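Long-range contacts in probable arylamine n-acetyl transferase (Mycobacterium abscessus, PDB 4GUZ), which probably transfers an acetyl group from acetyl coenzyme A to arylamine substrates, as a member of the arylamine N-acetyltransferase family: residues V54-V59 against A271-L276; L129-F134 against S187-V192. All coordinates share one frame; numbering follows the deposited sequence.

How the interactions relate
Interaction 1 is peripheral and interaction 2 internal: their centres lie about 20 Å and 9 Å from the centre of the chain and about 28 Å from each other. They hold no element in common. Interaction 1 joins helix 51-56 to helix 271-282, with one of its four touching residues buried; interaction 2 bridges two non-adjacent strands of the eight-stranded antiparallel sheet, with five of six buried. Their chemistry follows. A weak, bent histidine-aspartate bond beside a leucine pair is found at the partly buried helix contact, whereas 129-134 against 187-192 has a straighter histidine-aspartate bond, an arginine crossing a phenylalanine obliquely and an apolar leucine-phenylalanine contact.

Interaction 1 of 2, residues V54-V59 against A271-L276; sequences VLHKHV and ADDSTL
Leu55 and Leu276 meet through different first torsions: in Leu55 CG stands anti to the carbonyl carbon (chi1 -62°), whereas in Leu276 it is anti to the backbone N. The two side chains slide past each other in opposite directions, and Leu55 CD2 comes 3.7 Å from Leu276 CG. That same methyl also lies 3.6 Å from the backbone O of Asp273, so one branch of Leu55 touches two residues about one turn apart on the helix. The other branch, Leu55 CD1, is 4.0 Å from Asp273 CB. Leu276 CD2, in turn, lies 3.7 Å from the carbonyl O of Leu55.

Beside this apolar contact, His56 reaches over to the carboxylate of Asp273. Its NE2 donates to Asp273 OD1 at 3.1 Å, a weak bond because the N-H...O angle is only 131°. OD1 lies at the ring edge, near the imidazole plane, while the carboxylate is turned 81° from that plane. Leu55 CB covers one face of the ring, 3.9 Å above its centre, which joins the polar and apolar parts of the contact.

The contact thus packs the C-terminal end of helix 51-56 against the first turns of helix 271-282. Leu269, just before the latter, also touches Leu55, and further along it Arg280 donates through NE to Val54 O.

Interaction 2 of 2, residues L129-F134 against S187-V192; sequences LCDVGF and SRHTFV
Asp131 and His189 form a His-carboxylate hydrogen bond between the loop after strand 126-130 and strand 185-196, two non-adjacent strands of the eight-stranded antiparallel sheet, with 116-123 and 96-104 between them in its order. NE2 of His189 donates to Asp131 OD2 at 2.8 Å with an N-H...O angle of 160°. The acceptor lies close to the imidazole plane, but the donor approaches from above the carboxylate plane, and the two planes stand 65° apart. Asp131 OD1 takes a second bond from His116 NE2, so both carboxylate oxygens are engaged. Cys79, His116 and Asp131 fit the Cys-His-Asp triad of arylamine N-acetyltransferases; on that reading, His189 would be a second-shell residue, probably helping to position the aspartate.

Arg188 and His189 both face Leu173 in a classic beta bulge, and both side chains set out toward the 129-134 segment. Along Arg188, CB leads to CG, which lies 4.0 Å from Phe134 CZ. CD then comes 3.6 Å from Phe134 CE2, and NE stays beside that same ring carbon while its salt-bridge partner is Glu175. CZ of Arg188 is nearest Phe134 CE2, at 3.7 Å, with CE2 over one face of the guanidinium, and NH1 ends near CD2. The chain is extended from CG to NE, and its guanidinium is inclined by 19° to the phenyl plane. On the ring's other contacts, Phe134 meets His116 edge-to-face.

Farther along strand 185-196, Leu129 and Phe191 point tip to tip, with Ile100 touching both. CD1 of Leu129 lies over one face of the phenyl ring, while its CD2 makes the closest approach, 3.7 Å from Phe191 CZ.

Interaction 1 of 2, residues V54-V59 against A271-L276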
ATOM      1  N   VAL A  54       7.273  13.728   3.677  1.00 25.52           N
ATOM      2  CA  VAL A  54       7.310  14.592   4.855  1.00 25.49           C
ATOM      3  C   VAL A  54       8.610  15.412   4.866  1.00 30.13           C
ATOM      4  O   VAL A  54       8.555  16.600   5.177  1.00 30.54           O
ATOM      5  CB  VAL A  54       7.119  13.788   6.169  1.00 29.06           C
ATOM      6  CG1 VAL A  54       7.106  14.707   7.389  1.00 28.62           C
ATOM      7  CG2 VAL A  54       5.831  12.962   6.113  1.00 28.53           C
ATOM      8  N   LEU A  55       9.750  14.793   4.490  1.00 27.93           N
ATOM      9  CA  LEU A  55      11.070  15.435   4.498  1.00 29.27           C
ATOM     10  C   LEU A  55      11.409  16.209   3.217  1.00 34.18           C
ATOM     11  O   LEU A  55      12.172  17.170   3.303  1.00 34.49           O
ATOM     12  CB  LEU A  55      12.190  14.394   4.741  1.00 29.68           C
ATOM     13  CG  LEU A  55      12.178  13.608   6.080  1.00 35.55           C
ATOM     14  CD1 LEU A  55      12.974  12.316   5.964  1.00 36.30           C
ATOM     15  CD2 LEU A  55      12.747  14.424   7.211  1.00 37.89           C
ATOM     16  N   HIS A  56      10.926  15.768   2.036  1.00 31.08           N
ATOM     17  CA  HIS A  56      11.328  16.390   0.771  1.00 31.35           C
ATOM     18  C   HIS A  56      10.181  16.767  -0.202  1.00 33.58           C
ATOM     19  O   HIS A  56      10.484  17.365  -1.240  1.00 32.06           O
ATOM     20  CB  HIS A  56      12.324  15.467   0.033  1.00 32.96           C
ATOM     21  CG  HIS A  56      13.480  15.005   0.874  1.00 36.89           C
ATOM     22  ND1 HIS A  56      14.357  15.906   1.462  1.00 39.03           N
ATOM     23  CD2 HIS A  56      13.855  13.747   1.209  1.00 39.38           C
ATOM     24  CE1 HIS A  56      15.219  15.172   2.147  1.00 38.80           C
ATOM     25  NE2 HIS A  56      14.966  13.864   2.014  1.00 39.30           N
ATOM     26  N   LYS A  57       8.892  16.451   0.119  1.00 28.93           N
ATOM     27  CA  LYS A  57       7.727  16.749  -0.741  1.00 29.09           C
ATOM     28  C   LYS A  57       7.913  16.118  -2.148  1.00 33.17           C
ATOM     29  O   LYS A  57       7.362  16.615  -3.143  1.00 30.20           O
ATOM     30  CB  LYS A  57       7.475  18.280  -0.852  1.00 32.23           C
ATOM     31  CG  LYS A  57       7.304  19.009   0.489  1.00 36.84           C
ATOM     32  CD  LYS A  57       5.873  18.922   1.038  1.00 32.98           C
ATOM     33  CE  LYS A  57       5.834  19.111   2.538  1.00 34.97           C
ATOM     34  NZ  LYS A  57       6.663  18.092   3.247  1.00 32.97           N
ATOM     35  N   HIS A  58       8.681  15.002  -2.208  1.00 31.72           N
ATOM     36  CA  HIS A  58       9.044  14.287  -3.435  1.00 32.57           C
ATOM     37  C   HIS A  58       9.325  12.806  -3.161  1.00 33.96           C
ATOM     38  O   HIS A  58       9.994  12.460  -2.182  1.00 31.52           O
ATOM     39  CB  HIS A  58      10.292  14.950  -4.068  1.00 34.59           C
ATOM     40  CG  HIS A  58      10.835  14.245  -5.272  1.00 39.06           C
ATOM     41  ND1 HIS A  58      11.925  13.386  -5.179  1.00 41.44           N
ATOM     42  CD2 HIS A  58      10.414  14.284  -6.559  1.00 41.32           C
ATOM     43  CE1 HIS A  58      12.124  12.931  -6.406  1.00 41.01           C
ATOM     44  NE2 HIS A  58      11.240  13.444  -7.269  1.00 41.27           N
ATOM     45  N   VAL A  59       8.858  11.945  -4.076  1.00 29.16           N
ATOM     46  CA  VAL A  59       9.048  10.494  -4.003  1.00 27.88           C
ATOM     47  C   VAL A  59       9.423   9.968  -5.402  1.00 29.44           C
ATOM     48  O   VAL A  59       8.645  10.159  -6.339  1.00 28.57           O
ATOM     49  CB  VAL A  59       7.774   9.777  -3.443  1.00 30.71           C
ATOM     50  CG1 VAL A  59       7.874   8.265  -3.592  1.00 30.23           C
ATOM     51  CG2 VAL A  59       7.491  10.159  -1.987  1.00 30.44           C
ATOM     52  N   ALA A 271      21.740  10.186   8.887  1.00 41.59           N
ATOM     53  CA  ALA A 271      22.050  11.169   9.939  1.00 40.62           C
ATOM     54  C   ALA A 271      21.316  12.500   9.746  1.00 43.74           C
ATOM     55  O   ALA A 271      20.680  12.983  10.690  1.00 43.78           O
ATOM     56  CB  ALA A 271      23.553  11.410  10.008  1.00 41.23           C
ATOM     57  N   ASP A 272      21.352  13.047   8.520  1.00 39.64           N
ATOM     58  CA  ASP A 272      20.724  14.319   8.158  1.00 38.97           C
ATOM     59  C   ASP A 272      19.195  14.231   8.088  1.00 39.85           C
ATOM     60  O   ASP A 272      18.519  15.186   8.480  1.00 37.43           O
ATOM     61  CB  ASP A 272      21.284  14.839   6.818  1.00 41.31           C
ATOM     62  CG  ASP A 272      22.767  15.192   6.840  1.00 50.40           C
ATOM     63  OD1 ASP A 272      23.256  15.661   7.895  1.00 50.26           O
ATOM     64  OD2 ASP A 272      23.425  15.046   5.791  1.00 57.63           O
ATOM     65  N   ASP A 273      18.650  13.110   7.572  1.00 37.29           N
ATOM     66  CA  ASP A 273      17.200  12.917   7.484  1.00 37.05           C
ATOM     67  C   ASP A 273      16.607  12.722   8.873  1.00 37.92           C
ATOM     68  O   ASP A 273      15.517  13.227   9.133  1.00 37.33           O
ATOM     69  CB  ASP A 273      16.839  11.752   6.558  1.00 39.16           C
ATOM     70  CG  ASP A 273      17.201  12.020   5.113  1.00 50.77           C
ATOM     71  OD1 ASP A 273      16.609  12.948   4.516  1.00 49.93           O
ATOM     72  OD2 ASP A 273      18.073  11.297   4.575  1.00 58.55           O
ATOM     73  N   SER A 274      17.345  12.038   9.769  1.00 33.51           N
ATOM     74  CA  SER A 274      16.975  11.830  11.174  1.00 33.68           C
ATOM     75  C   SER A 274      16.854  13.175  11.894  1.00 38.34           C
ATOM     76  O   SER A 274      15.878  13.399  12.612  1.00 37.67           O
ATOM     77  CB  SER A 274      18.018  10.964  11.879  1.00 37.55           C
ATOM     78  OG  SER A 274      18.005   9.629  11.402  1.00 48.12           O
ATOM     79  N   THR A 275      17.843  14.078  11.671  1.00 35.01           N
ATOM     80  CA  THR A 275      17.894  15.423  12.244  1.00 34.59           C
ATOM     81  C   THR A 275      16.694  16.240  11.749  1.00 37.35           C
ATOM     82  O   THR A 275      16.008  16.875  12.556  1.00 37.57           O
ATOM     83  CB  THR A 275      19.243  16.094  11.885  1.00 44.23           C
ATOM     84  OG1 THR A 275      20.318  15.266  12.340  1.00 43.92           O
ATOM     85  CG2 THR A 275      19.386  17.496  12.477  1.00 41.34           C
ATOM     86  N   LEU A 276      16.431  16.197  10.429  1.00 33.71           N
ATOM     87  CA  LEU A 276      15.314  16.912   9.805  1.00 32.93           C
ATOM     88  C   LEU A 276      13.964  16.341  10.267  1.00 34.07           C
ATOM     89  O   LEU A 276      13.021  17.112  10.453  1.00 34.87           O
ATOM     90  CB  LEU A 276      15.438  16.864   8.274  1.00 33.32           C
ATOM     91  CG  LEU A 276      14.469  17.728   7.446  1.00 38.70           C
ATOM     92  CD1 LEU A 276      14.622  19.213   7.758  1.00 39.18           C
ATOM     93  CD2 LEU A 276      14.675  17.490   5.959  1.00 41.80           C
TER

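Interaction 2 of 2, residues L129-F134 against S187-V192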
ATOM      1  N   LEU A 129      -8.350  -8.520  -7.231  1.00 14.73           N
ATOM      2  CA  LEU A 129      -7.853  -7.232  -6.764  1.00 12.90           C
ATOM      3  C   LEU A 129      -6.607  -7.438  -5.922  1.00 17.45           C
ATOM      4  O   LEU A 129      -6.660  -8.173  -4.930  1.00 17.11           O
ATOM      5  CB  LEU A 129      -8.943  -6.508  -5.947  1.00 12.28           C
ATOM      6  CG  LEU A 129      -8.517  -5.167  -5.313  1.00 15.92           C
ATOM      7  CD1 LEU A 129      -8.179  -4.156  -6.370  1.00 16.27           C
ATOM      8  CD2 LEU A 129      -9.572  -4.679  -4.317  1.00 18.00           C
ATOM      9  N   CYS A 130      -5.490  -6.789  -6.301  1.00 14.74           N
ATOM     10  CA  CYS A 130      -4.261  -6.875  -5.515  1.00 14.58           C
ATOM     11  C   CYS A 130      -3.985  -5.501  -4.905  1.00 15.92           C
ATOM     12  O   CYS A 130      -3.312  -4.651  -5.509  1.00 16.51           O
ATOM     13  CB  CYS A 130      -3.089  -7.380  -6.352  1.00 16.15           C
ATOM     14  SG  CYS A 130      -3.303  -9.071  -6.973  1.00 19.76           S
ATOM     15  N   ASP A 131      -4.527  -5.281  -3.699  1.00 12.44           N
ATOM     16  CA  ASP A 131      -4.348  -4.017  -2.959  1.00 11.65           C
ATOM     17  C   ASP A 131      -3.132  -4.200  -2.068  1.00 17.62           C
ATOM     18  O   ASP A 131      -3.248  -4.524  -0.884  1.00 18.89           O
ATOM     19  CB  ASP A 131      -5.610  -3.697  -2.174  1.00 12.54           C
ATOM     20  CG  ASP A 131      -5.649  -2.291  -1.598  1.00 17.94           C
ATOM     21  OD1 ASP A 131      -4.681  -1.530  -1.819  1.00 20.49           O
ATOM     22  OD2 ASP A 131      -6.641  -1.961  -0.928  1.00 18.20           O
ATOM     23  N   VAL A 132      -1.952  -4.067  -2.661  1.00 14.25           N
ATOM     24  CA  VAL A 132      -0.685  -4.401  -1.989  1.00 14.64           C
ATOM     25  C   VAL A 132      -0.009  -3.235  -1.242  1.00 18.70           C
ATOM     26  O   VAL A 132       0.888  -3.490  -0.436  1.00 17.86           O
ATOM     27  CB  VAL A 132       0.338  -5.044  -2.969  1.00 18.24           C
ATOM     28  CG1 VAL A 132      -0.221  -6.326  -3.607  1.00 17.54           C
ATOM     29  CG2 VAL A 132       0.821  -4.046  -4.032  1.00 18.70           C
ATOM     30  N   GLY A 133      -0.391  -2.003  -1.545  1.00 17.17           N
ATOM     31  CA  GLY A 133       0.268  -0.829  -0.980  1.00 16.22           C
ATOM     32  C   GLY A 133      -0.560   0.097  -0.127  1.00 18.53           C
ATOM     33  O   GLY A 133      -0.254   1.280  -0.072  1.00 17.16           O
ATOM     34  N   PHE A 134      -1.538  -0.432   0.627  1.00 16.25           N
ATOM     35  CA  PHE A 134      -2.382   0.396   1.485  1.00 16.16           C
ATOM     36  C   PHE A 134      -1.780   0.567   2.903  1.00 20.19           C
ATOM     37  O   PHE A 134      -2.169   1.492   3.609  1.00 22.80           O
ATOM     38  CB  PHE A 134      -3.807  -0.198   1.549  1.00 17.98           C
ATOM     39  CG  PHE A 134      -4.832   0.634   2.299  1.00 18.27           C
ATOM     40  CD1 PHE A 134      -5.452   1.718   1.690  1.00 19.00           C
ATOM     41  CD2 PHE A 134      -5.178   0.323   3.613  1.00 18.79           C
ATOM     42  CE1 PHE A 134      -6.398   2.484   2.385  1.00 19.23           C
ATOM     43  CE2 PHE A 134      -6.120   1.096   4.310  1.00 20.20           C
ATOM     44  CZ  PHE A 134      -6.723   2.169   3.691  1.00 18.41           C
ATOM     45  N   SER A 187     -16.096   2.001   5.322  1.00 16.93           N
ATOM     46  CA  SER A 187     -15.554   2.091   3.954  1.00 16.27           C
ATOM     47  C   SER A 187     -14.085   2.492   3.987  1.00 20.18           C
ATOM     48  O   SER A 187     -13.724   3.415   4.722  1.00 20.74           O
ATOM     49  CB  SER A 187     -16.340   3.076   3.094  1.00 20.03           C
ATOM     50  OG  SER A 187     -16.162   4.416   3.530  1.00 25.29           O
ATOM     51  N   ARG A 188     -13.232   1.783   3.220  1.00 16.12           N
ATOM     52  CA  ARG A 188     -11.814   2.139   3.095  1.00 15.82           C
ATOM     53  C   ARG A 188     -11.649   3.005   1.868  1.00 18.10           C
ATOM     54  O   ARG A 188     -11.307   4.169   1.962  1.00 18.34           O
ATOM     55  CB  ARG A 188     -10.915   0.902   2.976  1.00 16.51           C
ATOM     56  CG  ARG A 188     -10.326   0.444   4.258  1.00 26.46           C
ATOM     57  CD  ARG A 188      -9.264  -0.581   3.963  1.00 24.76           C
ATOM     58  NE  ARG A 188      -8.761  -1.123   5.217  1.00 22.08           N
ATOM     59  CZ  ARG A 188      -7.802  -2.025   5.313  1.00 28.33           C
ATOM     60  NH1 ARG A 188      -7.243  -2.530   4.218  1.00 18.60           N
ATOM     61  NH2 ARG A 188      -7.409  -2.456   6.505  1.00 21.13           N
ATOM     62  N   HIS A 189     -11.902   2.417   0.701  1.00 15.49           N
ATOM     63  CA  HIS A 189     -11.809   3.117  -0.572  1.00 13.74           C
ATOM     64  C   HIS A 189     -12.886   2.643  -1.536  1.00 16.40           C
ATOM     65  O   HIS A 189     -13.503   1.591  -1.329  1.00 14.18           O
ATOM     66  CB  HIS A 189     -10.403   2.913  -1.196  1.00 14.24           C
ATOM     67  CG  HIS A 189      -9.956   1.487  -1.381  1.00 16.83           C
ATOM     68  ND1 HIS A 189     -10.537   0.663  -2.325  1.00 18.42           N
ATOM     69  CD2 HIS A 189      -8.903   0.839  -0.819  1.00 18.01           C
ATOM     70  CE1 HIS A 189      -9.893  -0.485  -2.243  1.00 17.50           C
ATOM     71  NE2 HIS A 189      -8.872  -0.415  -1.372  1.00 17.98           N
ATOM     72  N   THR A 190     -13.114   3.433  -2.581  1.00 13.99           N
ATOM     73  CA  THR A 190     -13.972   3.065  -3.709  1.00 13.84           C
ATOM     74  C   THR A 190     -13.051   2.992  -4.912  1.00 17.02           C
ATOM     75  O   THR A 190     -12.062   3.715  -4.952  1.00 17.69           O
ATOM     76  CB  THR A 190     -15.148   4.028  -3.954  1.00 18.84           C
ATOM     77  OG1 THR A 190     -14.655   5.320  -4.347  1.00 16.39           O
ATOM     78  CG2 THR A 190     -16.112   4.123  -2.764  1.00 15.78           C
ATOM     79  N   PHE A 191     -13.334   2.133  -5.870  1.00 12.61           N
ATOM     80  CA  PHE A 191     -12.502   2.073  -7.076  1.00 12.25           C
ATOM     81  C   PHE A 191     -13.360   1.728  -8.278  1.00 16.16           C
ATOM     82  O   PHE A 191     -14.447   1.197  -8.135  1.00 13.06           O
ATOM     83  CB  PHE A 191     -11.321   1.083  -6.943  1.00 13.41           C
ATOM     84  CG  PHE A 191     -11.693  -0.358  -6.644  1.00 13.78           C
ATOM     85  CD1 PHE A 191     -11.836  -0.796  -5.338  1.00 15.36           C
ATOM     86  CD2 PHE A 191     -11.862  -1.279  -7.672  1.00 15.00           C
ATOM     87  CE1 PHE A 191     -12.211  -2.117  -5.062  1.00 16.46           C
ATOM     88  CE2 PHE A 191     -12.227  -2.593  -7.405  1.00 17.71           C
ATOM     89  CZ  PHE A 191     -12.377  -3.014  -6.099  1.00 16.45           C
ATOM     90  N   VAL A 192     -12.837   2.036  -9.461  1.00 15.25           N
ATOM     91  CA  VAL A 192     -13.400   1.713 -10.775  1.00 14.70           C
ATOM     92  C   VAL A 192     -12.287   0.972 -11.522  1.00 19.67           C
ATOM     93  O   VAL A 192     -11.110   1.157 -11.204  1.00 18.22           O
ATOM     94  CB  VAL A 192     -13.918   2.961 -11.527  1.00 16.88           C
ATOM     95  CG1 VAL A 192     -15.098   3.602 -10.781  1.00 16.09           C
ATOM     96  CG2 VAL A 192     -12.807   3.965 -11.780  1.00 16.42           C
TER